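Long-range contacts in EST1E (Clostridium proteoclasticum, PDB 2WTM), which hydrolyses ester bonds as a promiscuous feruloyl esterase, probably with a serine hydrolase mechanism of the alpha/beta-hydrolase type: residues H77-K81 and V175-I179; D63-H67 and K81-I86. All coordinates share one frame; numbering follows the deposited sequence.

Interaction 1: residues H77-K81 and V175-I179; sequences HTLFK and VAQTI
Thr78 meets Val175 side chain to side chain, the two crossing at about a right angle, with Thr78 CB 4.0 Å from Val175 CG2. Thr78 is also the N-cap of helix 79-93. Its OG1 lies between the backbone N and the carbonyl carbon (chi1 72°). From there it accepts a nearly straight bond from Lys81 N, 3.1 Å from Thr78 OG1. Leu79 follows and turns CD1 to the methyl CD1 of Ile179, 3.9 Å away, and more loosely to Ala176 CB. The contact joins the start of a helix of the alpha/beta-hydrolase core to helix 171-176 and the type I turn from Ala176 to Ile179, in the insertion that follows strand 125-131 and probably forms the lid. Phe80 comes next. One face of its ring takes Val175 CG1 in a CH-pi contact, 3.6 Å from the ring centroid and 17° off the normal. Phe80 CZ lies 3.6 Å from Thr178 OG1. That hydroxyl is held by Val175 O, 2.9 Å from Thr178 OG1, in the carbonyl plane. Val175 O also accepts from Thr178 N, so two bonds grip it. Phe80 stacks on Phe80 of the second subunit.

Interaction 2: residues D63-H67 and K81-I86; sequences DMYGH and KWLTNI
Met64 lies over one face of the Trp82 indole. The bend at chi2 (-75°) carries Met64 SD to 4.6 Å from the five-membered ring centroid of Trp82, a distant Met-aromatic contact. SD also meets Ile86 CG1, and chi3 turns CE toward Asn85 CB. With CG anti to the backbone N (chi1 -176°), the Tyr65 ring is carried alongside Lys81, whose extended chain crosses one face, Lys81 CD 3.8 Å from the Tyr65 centroid. Lys81 NZ forms a salt bridge with Asp9 of the second subunit. The His67 face receives the Trp82 edge at CZ2 in a T-shaped stack (planes at 81°). Trp82 also packs on Gln109 and Ser113 of helix 109-120. Asn85 OD1 accepts from Tyr65 N at 2.9 Å, the donor tilted from the amide plane. Trp82 NE1 donates to a lone pair of Tyr65 O at 3.3 Å, and His67 ND1 to the same oxygen at 2.8 Å. Asn85 and Trp82 thus tie the type II turn from Met64 to His67, in the loop after strand 58-62 of the central sheet, to helix 79-93. The His67 bond braces the turn from within. Two side-chain donors on Tyr65 O, one long, probably satisfy this carbonyl and should limit the rotation of both rings.

Overall arrangement
The centres of interaction 1 and interaction 2 lie about 11 Å apart, on the same side of the chain's centre. Both use helix 79-93 and share Lys81. Along the chain the segments alternate: 63-67, 77-81, 81-86, then 175-179. Interaction 2 fixes the helix to the loop after strand 58-62 of the central sheet. Interaction 1 joins its first turn to helix 171-176, far along the chain. His77 links the two, with its CD2 3.4 Å from Trp82 NE1. Trp82 also touches the probable nucleophile elbow, which Leu79 approaches. Both contacts reach the second subunit, so one helix connects core, probable lid and dimer interface.

Interaction 1: residues H77-K81 and V175-I179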
ATOM      1  N   HIS A  77       4.879 -10.486   4.423  1.00  9.11           N
ATOM      2  CA  HIS A  77       5.293  -9.342   3.533  1.00  8.14           C
ATOM      3  C   HIS A  77       4.293  -9.144   2.447  1.00  8.36           C
ATOM      4  O   HIS A  77       3.620 -10.067   2.025  1.00 10.42           O
ATOM      5  CB  HIS A  77       6.685  -9.548   2.975  1.00  9.46           C
ATOM      6  CG  HIS A  77       6.797 -10.139   1.603  1.00  9.72           C
ATOM      7  ND1 HIS A  77       6.899 -11.495   1.377  1.00 10.18           N
ATOM      8  CD2 HIS A  77       6.940  -9.545   0.391  1.00  9.85           C
ATOM      9  CE1 HIS A  77       7.096 -11.706   0.070  1.00 10.42           C
ATOM     10  NE2 HIS A  77       7.109 -10.535  -0.556  1.00  9.68           N
ATOM     11  N   THR A  78       4.154  -7.873   1.975  1.00  7.78           N
ATOM     12  CA  THR A  78       3.310  -7.537   0.857  1.00  6.35           C
ATOM     13  C   THR A  78       4.066  -6.383   0.166  1.00  8.22           C
ATOM     14  O   THR A  78       4.974  -5.715   0.698  1.00  8.02           O
ATOM     15  CB  THR A  78       1.919  -6.996   1.235  1.00  8.46           C
ATOM     16  OG1 THR A  78       2.033  -5.667   1.760  1.00  7.48           O
ATOM     17  CG2 THR A  78       1.166  -7.910   2.230  1.00  7.40           C
ATOM     18  N   LEU A  79       3.620  -6.047  -1.006  1.00  8.21           N
ATOM     19  CA  LEU A  79       4.184  -4.901  -1.751  1.00  8.63           C
ATOM     20  C   LEU A  79       3.894  -3.571  -1.056  1.00  9.52           C
ATOM     21  O   LEU A  79       4.653  -2.608  -1.227  1.00  8.25           O
ATOM     22  CB  LEU A  79       3.663  -4.851  -3.204  1.00  8.96           C
ATOM     23  CG  LEU A  79       4.316  -5.933  -4.070  1.00  9.49           C
ATOM     24  CD1 LEU A  79       3.543  -6.095  -5.394  1.00 11.65           C
ATOM     25  CD2 LEU A  79       5.728  -5.677  -4.315  1.00 11.68           C
ATOM     26  N   PHE A  80       2.763  -3.451  -0.342  1.00  8.95           N
ATOM     27  CA  PHE A  80       2.505  -2.180   0.420  1.00  7.91           C
ATOM     28  C   PHE A  80       3.599  -2.067   1.518  1.00  7.95           C
ATOM     29  O   PHE A  80       4.128  -0.993   1.746  1.00  8.29           O
ATOM     30  CB  PHE A  80       1.163  -2.176   1.068  1.00  9.80           C
ATOM     31  CG  PHE A  80       0.019  -1.831   0.168  1.00  8.82           C
ATOM     32  CD1 PHE A  80       0.141  -1.579  -1.164  1.00  8.40           C
ATOM     33  CD2 PHE A  80      -1.264  -1.842   0.729  1.00 11.27           C
ATOM     34  CE1 PHE A  80      -1.003  -1.307  -1.952  1.00  9.23           C
ATOM     35  CE2 PHE A  80      -2.370  -1.564  -0.033  1.00 12.66           C
ATOM     36  CZ  PHE A  80      -2.234  -1.318  -1.369  1.00 11.08           C
ATOM     37  N   LYS A  81       3.880  -3.175   2.222  1.00  8.23           N
ATOM     38  CA  LYS A  81       4.969  -3.097   3.220  1.00  8.31           C
ATOM     39  C   LYS A  81       6.301  -2.723   2.603  1.00  8.25           C
ATOM     40  O   LYS A  81       7.016  -1.857   3.155  1.00  8.01           O
ATOM     41  CB  LYS A  81       5.065  -4.393   4.007  1.00  8.42           C
ATOM     42  CG  LYS A  81       3.780  -4.665   4.789  1.00  8.79           C
ATOM     43  CD  LYS A  81       3.877  -5.872   5.741  1.00  9.67           C
ATOM     44  CE  LYS A  81       2.501  -6.276   6.364  1.00  9.92           C
ATOM     45  NZ  LYS A  81       2.685  -7.304   7.457  1.00 12.63           N
ATOM     46  N   VAL A 175      -3.213  -7.431  -1.907  1.00  8.82           N
ATOM     47  CA  VAL A 175      -2.519  -6.174  -2.119  1.00  8.97           C
ATOM     48  C   VAL A 175      -2.048  -6.029  -3.557  1.00  8.57           C
ATOM     49  O   VAL A 175      -2.213  -5.009  -4.203  1.00  8.50           O
ATOM     50  CB  VAL A 175      -1.333  -6.057  -1.141  1.00  8.32           C
ATOM     51  CG1 VAL A 175      -0.414  -4.943  -1.533  1.00 10.01           C
ATOM     52  CG2 VAL A 175      -1.835  -5.902   0.295  1.00  7.63           C
ATOM     53  N   ALA A 176      -1.402  -7.045  -4.082  1.00  7.93           N
ATOM     54  CA  ALA A 176      -0.832  -6.982  -5.419  1.00  8.60           C
ATOM     55  C   ALA A 176      -1.885  -6.654  -6.469  1.00  9.04           C
ATOM     56  O   ALA A 176      -1.644  -5.920  -7.443  1.00  9.82           O
ATOM     57  CB  ALA A 176      -0.133  -8.283  -5.796  1.00  9.70           C
ATOM     58  N   GLN A 177      -3.024  -7.281  -6.315  1.00 10.14           N
ATOM     59  CA  GLN A 177      -4.073  -7.066  -7.271  1.00  9.62           C
ATOM     60  C   GLN A 177      -4.478  -5.579  -7.430  1.00 10.49           C
ATOM     61  O   GLN A 177      -5.052  -5.189  -8.478  1.00 10.56           O
ATOM     62  CB  GLN A 177      -5.305  -7.882  -6.853  1.00 10.68           C
ATOM     63  CG  GLN A 177      -5.234  -9.386  -7.090  1.00  9.11           C
ATOM     64  CD  GLN A 177      -6.553 -10.055  -6.762  1.00 11.52           C
ATOM     65  OE1 GLN A 177      -7.367  -9.523  -6.036  1.00 15.18           O
ATOM     66  NE2 GLN A 177      -6.724 -11.295  -7.263  1.00 12.85           N
ATOM     67  N   THR A 178      -4.227  -4.765  -6.383  1.00  9.14           N
ATOM     68  CA  THR A 178      -4.696  -3.362  -6.408  1.00  8.82           C
ATOM     69  C   THR A 178      -3.815  -2.471  -7.268  1.00  9.90           C
ATOM     70  O   THR A 178      -4.143  -1.331  -7.580  1.00 12.13           O
ATOM     71  CB  THR A 178      -4.796  -2.797  -5.059  1.00  9.84           C
ATOM     72  OG1 THR A 178      -3.492  -2.472  -4.533  1.00 10.55           O
ATOM     73  CG2 THR A 178      -5.640  -3.679  -4.129  1.00 11.82           C
ATOM     74  N   ILE A 179      -2.633  -2.929  -7.563  1.00  9.00           N
ATOM     75  CA  ILE A 179      -1.572  -2.060  -8.115  1.00  9.58           C
ATOM     76  C   ILE A 179      -1.665  -1.988  -9.605  1.00  9.78           C
ATOM     77  O   ILE A 179      -1.557  -2.981 -10.324  1.00 10.44           O
ATOM     78  CB  ILE A 179      -0.190  -2.540  -7.685  1.00  9.15           C
ATOM     79  CG1 ILE A 179      -0.034  -2.394  -6.192  1.00 10.64           C
ATOM     80  CG2 ILE A 179       0.964  -1.712  -8.311  1.00 10.22           C
ATOM     81  CD1 ILE A 179       1.118  -3.056  -5.584  1.00 10.80           C
TER

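Interaction 2: residues D63-H67 and K81-I86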
ATOM      1  N   ASP A  63      17.481  -4.632   2.972  1.00  9.24           N
ATOM      2  CA  ASP A  63      16.701  -5.829   3.078  1.00 10.53           C
ATOM      3  C   ASP A  63      15.248  -5.372   3.439  1.00  8.30           C
ATOM      4  O   ASP A  63      15.020  -4.612   4.384  1.00  9.42           O
ATOM      5  CB  ASP A  63      17.216  -6.748   4.181  1.00 13.11           C
ATOM      6  CG  ASP A  63      18.509  -7.435   3.823  1.00 13.34           C
ATOM      7  OD1 ASP A  63      18.785  -7.563   2.610  1.00 12.90           O
ATOM      8  OD2 ASP A  63      19.184  -7.895   4.805  1.00 15.45           O
ATOM      9  N   MET A  64      14.297  -5.816   2.647  1.00  9.72           N
ATOM     10  CA  MET A  64      12.911  -5.474   2.856  1.00 10.21           C
ATOM     11  C   MET A  64      12.252  -6.325   3.902  1.00  9.63           C
ATOM     12  O   MET A  64      12.768  -7.318   4.374  1.00  9.28           O
ATOM     13  CB  MET A  64      12.169  -5.605   1.497  1.00  9.04           C
ATOM     14  CG  MET A  64      12.802  -4.735   0.360  1.00  8.65           C
ATOM     15  SD  MET A  64      12.373  -3.006   0.622  1.00 10.37           S
ATOM     16  CE  MET A  64      13.765  -2.372   1.606  1.00  9.32           C
ATOM     17  N   TYR A  65      11.045  -5.935   4.292  1.00  9.13           N
ATOM     18  CA  TYR A  65      10.237  -6.653   5.321  1.00  7.84           C
ATOM     19  C   TYR A  65      10.321  -8.140   5.053  1.00  8.79           C
ATOM     20  O   TYR A  65      10.069  -8.626   3.939  1.00  8.48           O
ATOM     21  CB  TYR A  65       8.758  -6.198   5.230  1.00  8.20           C
ATOM     22  CG  TYR A  65       7.876  -6.794   6.293  1.00  6.61           C
ATOM     23  CD1 TYR A  65       7.380  -5.985   7.353  1.00  8.54           C
ATOM     24  CD2 TYR A  65       7.478  -8.097   6.254  1.00 10.68           C
ATOM     25  CE1 TYR A  65       6.538  -6.505   8.351  1.00  8.38           C
ATOM     26  CE2 TYR A  65       6.619  -8.643   7.253  1.00  9.19           C
ATOM     27  CZ  TYR A  65       6.208  -7.844   8.290  1.00 11.74           C
ATOM     28  OH  TYR A  65       5.336  -8.279   9.237  1.00 10.79           O
ATOM     29  N   GLY A  66      10.655  -8.902   6.081  1.00  9.75           N
ATOM     30  CA  GLY A  66      10.582 -10.350   5.988  1.00 10.65           C
ATOM     31  C   GLY A  66      11.683 -11.038   5.189  1.00 10.14           C
ATOM     32  O   GLY A  66      11.560 -12.240   4.899  1.00 11.31           O
ATOM     33  N   HIS A  67      12.756 -10.277   4.873  1.00 10.61           N
ATOM     34  CA  HIS A  67      13.824 -10.715   4.006  1.00 10.87           C
ATOM     35  C   HIS A  67      15.131 -10.411   4.643  1.00 11.12           C
ATOM     36  O   HIS A  67      15.289  -9.493   5.461  1.00 10.05           O
ATOM     37  CB  HIS A  67      13.716 -10.027   2.655  1.00 10.26           C
ATOM     38  CG  HIS A  67      12.621 -10.598   1.808  1.00  9.73           C
ATOM     39  ND1 HIS A  67      11.272 -10.417   2.103  1.00 10.81           N
ATOM     40  CD2 HIS A  67      12.668 -11.375   0.709  1.00  9.82           C
ATOM     41  CE1 HIS A  67      10.555 -11.068   1.208  1.00 10.28           C
ATOM     42  NE2 HIS A  67      11.373 -11.638   0.333  1.00 11.96           N
ATOM     43  N   LYS A  81       3.880  -3.175   2.222  1.00  8.23           N
ATOM     44  CA  LYS A  81       4.969  -3.097   3.220  1.00  8.31           C
ATOM     45  C   LYS A  81       6.301  -2.723   2.603  1.00  8.25           C
ATOM     46  O   LYS A  81       7.016  -1.857   3.155  1.00  8.01           O
ATOM     47  CB  LYS A  81       5.065  -4.393   4.007  1.00  8.42           C
ATOM     48  CG  LYS A  81       3.780  -4.665   4.789  1.00  8.79           C
ATOM     49  CD  LYS A  81       3.877  -5.872   5.741  1.00  9.67           C
ATOM     50  CE  LYS A  81       2.501  -6.276   6.364  1.00  9.92           C
ATOM     51  NZ  LYS A  81       2.685  -7.304   7.457  1.00 12.63           N
ATOM     52  N   TRP A  82       6.669  -3.386   1.505  1.00  9.05           N
ATOM     53  CA  TRP A  82       7.874  -3.038   0.814  1.00  9.13           C
ATOM     54  C   TRP A  82       7.905  -1.575   0.369  1.00  8.23           C
ATOM     55  O   TRP A  82       8.943  -0.891   0.484  1.00  7.94           O
ATOM     56  CB  TRP A  82       8.126  -3.965  -0.407  1.00  8.01           C
ATOM     57  CG  TRP A  82       8.695  -5.294  -0.018  1.00  7.75           C
ATOM     58  CD1 TRP A  82       8.544  -5.998   1.159  1.00  7.50           C
ATOM     59  CD2 TRP A  82       9.589  -6.079  -0.856  1.00  8.69           C
ATOM     60  NE1 TRP A  82       9.311  -7.193   1.083  1.00  8.25           N
ATOM     61  CE2 TRP A  82       9.973  -7.222  -0.122  1.00  8.82           C
ATOM     62  CE3 TRP A  82      10.152  -5.861  -2.116  1.00  9.87           C
ATOM     63  CZ2 TRP A  82      10.883  -8.158  -0.666  1.00 10.44           C
ATOM     64  CZ3 TRP A  82      11.054  -6.729  -2.620  1.00  9.68           C
ATOM     65  CH2 TRP A  82      11.409  -7.875  -1.918  1.00  7.52           C
ATOM     66  N   LEU A  83       6.799  -1.046  -0.133  1.00  9.34           N
ATOM     67  CA  LEU A  83       6.833   0.359  -0.630  1.00  8.65           C
ATOM     68  C   LEU A  83       7.015   1.271   0.621  1.00  9.60           C
ATOM     69  O   LEU A  83       7.793   2.245   0.617  1.00  8.91           O
ATOM     70  CB  LEU A  83       5.569   0.708  -1.398  1.00  9.53           C
ATOM     71  CG  LEU A  83       5.616   0.018  -2.721  1.00  8.80           C
ATOM     72  CD1 LEU A  83       4.322   0.209  -3.338  1.00 10.38           C
ATOM     73  CD2 LEU A  83       6.755   0.541  -3.600  1.00  9.21           C
ATOM     74  N   THR A  84       6.345   0.950   1.722  1.00  8.10           N
ATOM     75  CA  THR A  84       6.552   1.672   3.040  1.00  8.51           C
ATOM     76  C   THR A  84       8.026   1.692   3.420  1.00  9.95           C
ATOM     77  O   THR A  84       8.591   2.711   3.781  1.00 10.28           O
ATOM     78  CB  THR A  84       5.582   1.156   4.102  1.00  9.99           C
ATOM     79  OG1 THR A  84       4.221   1.424   3.649  1.00  9.42           O
ATOM     80  CG2 THR A  84       5.822   1.808   5.416  1.00 10.18           C
ATOM     81  N   ASN A  85       8.597   0.487   3.351  1.00 10.11           N
ATOM     82  CA  ASN A  85      10.011   0.286   3.684  1.00  8.39           C
ATOM     83  C   ASN A  85      10.900   1.175   2.821  1.00  9.83           C
ATOM     84  O   ASN A  85      11.821   1.869   3.284  1.00  9.38           O
ATOM     85  CB  ASN A  85      10.443  -1.186   3.548  1.00  9.05           C
ATOM     86  CG  ASN A  85       9.711  -2.164   4.433  1.00  8.87           C
ATOM     87  OD1 ASN A  85       9.802  -3.342   4.195  1.00  9.86           O
ATOM     88  ND2 ASN A  85       9.126  -1.700   5.525  1.00  8.53           N
ATOM     89  N   ILE A  86      10.664   1.162   1.538  1.00  8.79           N
ATOM     90  CA  ILE A  86      11.487   1.962   0.623  1.00  9.23           C
ATOM     91  C   ILE A  86      11.333   3.449   0.851  1.00  9.69           C
ATOM     92  O   ILE A  86      12.325   4.169   0.822  1.00  9.87           O
ATOM     93  CB  ILE A  86      11.212   1.588  -0.836  1.00  8.19           C
ATOM     94  CG1 ILE A  86      11.564   0.149  -1.124  1.00  6.66           C
ATOM     95  CG2 ILE A  86      11.913   2.548  -1.836  1.00  9.74           C
ATOM     96  CD1 ILE A  86      11.025  -0.476  -2.433  1.00  8.18           C
TER